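Local coordinates for protein pyruvate formate-lyase 2 (Archaeoglobus fulgidus, PDB 2F3O) that belongs to the glycyl radical enzymes and probably acts as a lyase on a substrate not yet identified, at residues Tyr269-Tyr281 and Gln329-Asp341. Sequence-based numbering, arbitrary orientation.
Sequences YEQAISMGRIDQY and QATNQAVTIGGCD. With GOL (glycerol), chain D.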
loop_
_atom_site.group_PDB
_atom_site.type_symbol
_atom_site.label_atom_id
_atom_site.label_comp_id
_atom_site.label_asym_id
_atom_site.label_seq_id
_atom_site.Cartn_x
_atom_site.Cartn_y
_atom_site.Cartn_z
ATOM N N TYR A 269 -24.959 20.210 -9.067
ATOM C CA TYR A 269 -26.159 20.272 -9.890
ATOM C C TYR A 269 -27.397 19.688 -9.195
ATOM O O TYR A 269 -27.292 18.952 -8.219
ATOM C CB TYR A 269 -25.898 19.748 -11.325
ATOM C CG TYR A 269 -26.203 18.302 -11.575
ATOM C CD1 TYR A 269 -27.083 17.933 -12.584
ATOM C CD2 TYR A 269 -25.612 17.297 -10.807
ATOM C CE1 TYR A 269 -27.381 16.599 -12.830
ATOM C CE2 TYR A 269 -25.911 15.954 -11.029
ATOM C CZ TYR A 269 -26.795 15.611 -12.052
ATOM O OH TYR A 269 -27.097 14.288 -12.266
ATOM N N GLU A 270 -28.561 20.052 -9.723
ATOM C CA GLU A 270 -29.884 19.964 -9.076
ATOM C C GLU A 270 -30.383 18.606 -8.624
ATOM O O GLU A 270 -31.426 18.538 -7.984
ATOM C CB GLU A 270 -30.926 20.484 -10.053
ATOM C CG GLU A 270 -30.314 21.289 -11.174
ATOM C CD GLU A 270 -30.016 20.489 -12.447
ATOM O OE1 GLU A 270 -30.765 19.531 -12.766
ATOM O OE2 GLU A 270 -29.024 20.840 -13.138
ATOM N N GLN A 271 -29.684 17.526 -8.957
ATOM C CA GLN A 271 -30.248 16.211 -8.722
ATOM C C GLN A 271 -29.872 15.547 -7.396
ATOM O O GLN A 271 -28.716 15.202 -7.148
ATOM C CB GLN A 271 -29.952 15.276 -9.892
ATOM C CG GLN A 271 -30.322 15.850 -11.219
ATOM C CD GLN A 271 -31.779 16.123 -11.308
ATOM O OE1 GLN A 271 -32.579 15.237 -11.037
ATOM N NE2 GLN A 271 -32.150 17.346 -11.688
ATOM N N ALA A 272 -30.878 15.388 -6.552
ATOM C CA ALA A 272 -30.864 14.408 -5.480
ATOM C C ALA A 272 -29.960 14.692 -4.306
ATOM O O ALA A 272 -29.560 13.762 -3.621
ATOM C CB ALA A 272 -30.637 13.008 -6.015
ATOM N N ILE A 273 -29.632 15.958 -4.078
ATOM C CA ILE A 273 -28.876 16.322 -2.896
ATOM C C ILE A 273 -29.838 16.225 -1.722
ATOM O O ILE A 273 -30.741 17.037 -1.590
ATOM C CB ILE A 273 -28.337 17.743 -3.008
ATOM C CG1 ILE A 273 -27.570 17.909 -4.305
ATOM C CG2 ILE A 273 -27.446 18.075 -1.837
ATOM C CD1 ILE A 273 -27.015 19.288 -4.483
ATOM N N SER A 274 -29.656 15.222 -0.876
ATOM C CA SER A 274 -30.689 14.851 0.086
ATOM C C SER A 274 -30.267 15.082 1.523
ATOM O O SER A 274 -29.100 15.352 1.801
ATOM C CB SER A 274 -31.079 13.397 -0.129
ATOM O OG SER A 274 -31.452 13.195 -1.489
ATOM N N MET A 275 -31.216 14.990 2.442
ATOM C CA MET A 275 -30.941 15.369 3.820
ATOM C C MET A 275 -30.791 14.191 4.780
ATOM O O MET A 275 -30.450 14.375 5.947
ATOM C CB MET A 275 -32.001 16.339 4.326
ATOM C CG MET A 275 -31.821 17.752 3.807
ATOM S SD MET A 275 -33.333 18.728 4.002
ATOM C CE MET A 275 -33.956 18.699 2.315
ATOM N N GLY A 276 -31.052 12.986 4.291
ATOM C CA GLY A 276 -30.791 11.783 5.072
ATOM C C GLY A 276 -31.798 11.470 6.142
ATOM O O GLY A 276 -32.966 11.804 6.032
ATOM N N ARG A 277 -31.347 10.830 7.203
ATOM C CA ARG A 277 -32.258 10.479 8.288
ATOM C C ARG A 277 -32.519 11.642 9.230
ATOM O O ARG A 277 -32.133 11.614 10.401
ATOM C CB ARG A 277 -31.745 9.281 9.056
ATOM C CG ARG A 277 -31.603 8.066 8.200
ATOM C CD ARG A 277 -31.175 6.898 9.035
ATOM N NE ARG A 277 -32.317 6.302 9.701
ATOM C CZ ARG A 277 -32.214 5.220 10.446
ATOM N NH1 ARG A 277 -31.025 4.670 10.583
ATOM N NH2 ARG A 277 -33.280 4.684 11.032
ATOM N N ILE A 278 -33.229 12.626 8.688
ATOM C CA ILE A 278 -33.540 13.891 9.320
ATOM C C ILE A 278 -34.335 13.759 10.617
ATOM O O ILE A 278 -34.168 14.568 11.522
ATOM C CB ILE A 278 -34.254 14.805 8.302
ATOM C CG1 ILE A 278 -34.197 16.269 8.714
ATOM C CG2 ILE A 278 -35.672 14.339 8.051
ATOM C CD1 ILE A 278 -34.519 17.221 7.584
ATOM N N ASP A 279 -35.156 12.718 10.733
ATOM C CA ASP A 279 -35.928 12.506 11.955
ATOM C C ASP A 279 -35.058 11.968 13.086
ATOM O O ASP A 279 -35.350 12.182 14.266
ATOM C CB ASP A 279 -37.141 11.601 11.708
ATOM C CG ASP A 279 -36.757 10.203 11.293
ATOM O OD1 ASP A 279 -35.848 10.032 10.458
ATOM O OD2 ASP A 279 -37.392 9.257 11.790
ATOM N N GLN A 280 -33.977 11.295 12.718
ATOM C CA GLN A 280 -33.089 10.717 13.699
ATOM C C GLN A 280 -32.165 11.764 14.326
ATOM O O GLN A 280 -31.881 11.727 15.528
ATOM C CB GLN A 280 -32.275 9.610 13.041
ATOM C CG GLN A 280 -33.127 8.580 12.409
ATOM C CD GLN A 280 -34.037 7.900 13.411
ATOM O OE1 GLN A 280 -33.600 7.477 14.485
ATOM N NE2 GLN A 280 -35.313 7.778 13.059
ATOM N N TYR A 281 -31.708 12.704 13.504
ATOM C CA TYR A 281 -30.658 13.613 13.921
ATOM C C TYR A 281 -31.144 15.003 14.379
ATOM O O TYR A 281 -30.375 15.777 14.970
ATOM C CB TYR A 281 -29.540 13.692 12.865
ATOM C CG TYR A 281 -29.881 14.345 11.541
ATOM C CD1 TYR A 281 -30.267 15.680 11.465
ATOM C CD2 TYR A 281 -29.738 13.653 10.357
ATOM C CE1 TYR A 281 -30.551 16.286 10.260
ATOM C CE2 TYR A 281 -30.010 14.260 9.137
ATOM C CZ TYR A 281 -30.421 15.579 9.104
ATOM O OH TYR A 281 -30.702 16.201 7.916
ATOM N N GLN A 329 -40.457 17.416 -13.640
ATOM C CA GLN A 329 -39.712 18.380 -12.830
ATOM C C GLN A 329 -38.881 17.730 -11.726
ATOM O O GLN A 329 -39.033 18.036 -10.537
ATOM C CB GLN A 329 -40.656 19.425 -12.245
ATOM C CG GLN A 329 -41.403 20.210 -13.293
ATOM C CD GLN A 329 -42.339 21.221 -12.681
ATOM O OE1 GLN A 329 -43.003 20.946 -11.676
ATOM N NE2 GLN A 329 -42.400 22.404 -13.281
ATOM N N ALA A 330 -38.021 16.807 -12.133
ATOM C CA ALA A 330 -37.329 15.943 -11.199
ATOM C C ALA A 330 -36.069 16.599 -10.682
ATOM O O ALA A 330 -35.135 16.871 -11.431
ATOM C CB ALA A 330 -37.003 14.654 -11.878
ATOM N N THR A 331 -36.054 16.891 -9.396
ATOM C CA THR A 331 -34.840 17.373 -8.765
ATOM C C THR A 331 -34.544 16.445 -7.599
ATOM O O THR A 331 -33.491 15.810 -7.554
ATOM C CB THR A 331 -34.975 18.825 -8.286
ATOM O OG1 THR A 331 -36.137 18.962 -7.456
ATOM C CG2 THR A 331 -35.093 19.758 -9.477
ATOM N N ASN A 332 -35.484 16.392 -6.661
ATOM C CA ASN A 332 -35.561 15.337 -5.667
ATOM C C ASN A 332 -34.629 15.406 -4.485
ATOM O O ASN A 332 -33.892 14.458 -4.224
ATOM C CB ASN A 332 -35.567 13.958 -6.320
ATOM C CG ASN A 332 -36.835 13.716 -7.066
ATOM O OD1 ASN A 332 -37.889 13.719 -6.465
ATOM N ND2 ASN A 332 -36.757 13.560 -8.377
ATOM N N GLN A 333 -34.670 16.532 -3.781
ATOM C CA GLN A 333 -34.056 16.618 -2.473
ATOM C C GLN A 333 -34.837 15.698 -1.573
ATOM O O GLN A 333 -35.937 16.021 -1.172
ATOM C CB GLN A 333 -34.130 18.038 -1.911
ATOM C CG GLN A 333 -33.195 19.016 -2.574
ATOM C CD GLN A 333 -33.605 20.438 -2.324
ATOM O OE1 GLN A 333 -33.429 20.961 -1.227
ATOM N NE2 GLN A 333 -34.149 21.080 -3.346
ATOM N N ALA A 334 -34.269 14.547 -1.258
ATOM C CA ALA A 334 -34.999 13.554 -0.514
ATOM C C ALA A 334 -34.856 13.702 0.987
ATOM O O ALA A 334 -33.925 14.314 1.482
ATOM C CB ALA A 334 -34.577 12.185 -0.937
ATOM N N VAL A 335 -35.781 13.109 1.716
ATOM C CA VAL A 335 -35.719 13.152 3.149
ATOM C C VAL A 335 -36.041 11.728 3.612
ATOM O O VAL A 335 -36.901 11.083 3.013
ATOM C CB VAL A 335 -36.683 14.272 3.657
ATOM C CG1 VAL A 335 -38.027 13.749 4.147
ATOM C CG2 VAL A 335 -36.000 15.156 4.687
ATOM N N THR A 336 -35.307 11.198 4.596
ATOM C CA THR A 336 -35.547 9.827 5.086
ATOM C C THR A 336 -36.050 9.802 6.531
ATOM O O THR A 336 -35.356 10.251 7.446
ATOM C CB THR A 336 -34.282 8.944 5.003
ATOM O OG1 THR A 336 -33.689 9.066 3.709
ATOM C CG2 THR A 336 -34.593 7.479 5.289
ATOM N N ILE A 337 -37.259 9.284 6.731
ATOM C CA ILE A 337 -37.815 9.123 8.069
ATOM C C ILE A 337 -38.081 7.657 8.425
ATOM O O ILE A 337 -38.266 6.813 7.550
ATOM C CB ILE A 337 -39.116 9.972 8.279
ATOM C CG1 ILE A 337 -40.280 9.461 7.417
ATOM C CG2 ILE A 337 -38.863 11.435 7.990
ATOM C CD1 ILE A 337 -41.518 10.319 7.523
ATOM N N GLY A 338 -38.109 7.359 9.718
ATOM C CA GLY A 338 -38.422 6.008 10.185
ATOM C C GLY A 338 -37.259 5.049 10.102
ATOM O O GLY A 338 -36.133 5.446 9.817
ATOM N N GLY A 339 -37.511 3.779 10.358
ATOM C CA GLY A 339 -36.463 2.775 10.235
ATOM C C GLY A 339 -35.956 2.328 11.582
ATOM O O GLY A 339 -36.535 2.669 12.609
ATOM N N CYS A 340 -34.871 1.561 11.578
ATOM C CA CYS A 340 -34.321 1.013 12.815
ATOM C C CYS A 340 -32.940 1.576 13.191
ATOM O O CYS A 340 -32.313 2.302 12.411
ATOM C CB CYS A 340 -34.230 -0.497 12.695
ATOM S SG CYS A 340 -33.012 -0.998 11.496
ATOM N N ASP A 341 -32.457 1.256 14.386
ATOM C CA ASP A 341 -31.096 1.654 14.732
ATOM C C ASP A 341 -30.092 0.588 14.264
ATOM O O ASP A 341 -30.449 -0.343 13.552
ATOM C CB ASP A 341 -30.958 2.047 16.228
ATOM C CG ASP A 341 -31.270 0.901 17.215
ATOM O OD1 ASP A 341 -31.451 1.199 18.416
ATOM O OD2 ASP A 341 -31.321 -0.288 16.830
HETATM C C1 GOL D . -32.826 10.499 -8.617
HETATM O O1 GOL D . -31.878 9.531 -8.966
HETATM C C2 GOL D . -33.135 11.353 -9.826
HETATM O O2 GOL D . -32.037 11.468 -10.715
HETATM C C3 GOL D . -33.539 12.691 -9.255
HETATM O O3 GOL D . -34.419 13.290 -10.165
HETATM O O HOH W 1 -32.531 11.537 2.356
#
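The guanidinium of Arg-277 meets Cys-340 with its edge: NH1 and NH2 converge end-on, in the plane of the group, on the single carbonyl O of Cys-340 (2.9 Å from NH2). Here 269-281 runs parallel to 329-341, flanking the edge strand 334-338 of a five-stranded sheet, consistent with part of the ten-stranded alpha/beta barrel of glycyl radical enzymes. Arg-277 NH2 also donates to Gly-338 O, 3.2 Å away and tilted from the guanidinium plane, while Tyr-343 of a second subunit packs against the side chain. Ile-278 CA lies over one face of the Tyr-281 ring, offset toward its rim, and Tyr-281 OH donates to Met-275 O at the edge. The amide of Gln-271 is likewise engaged at its edge, NE2 donating within the amide plane to Ala-330 O (3.0 Å). Backbone bonds Met-275 N to Ala-334 O and Thr-336 N to Gly-276 O join the segments, and Ser-274 OG accepts from Ala-334 N (3.1 Å). A bend at chi3 (82°) turns the arginine's end to residues 338-340; a leucine here would probably leave the carbonyls of Gly-338 and Cys-340 without these donors and that backbone less firmly fixed. Asp-279 OD2 takes Gly-338 N from above its carboxylate plane at 2.9 Å, and also bonds Thr-352. Glycerol O3 donates to Gln-271 OE1 (2.8 Å) and accepts from Asn-332 ND2. Glu-428, His-155 and Asp-440 also hold this glycerol, and Asn-332 touches Trp-753, next to the predicted radical site Gly-752, so the pocket probably belongs to the active site. Ile-278 CG2 approaches Val-335 CG2 to 3.5 Å.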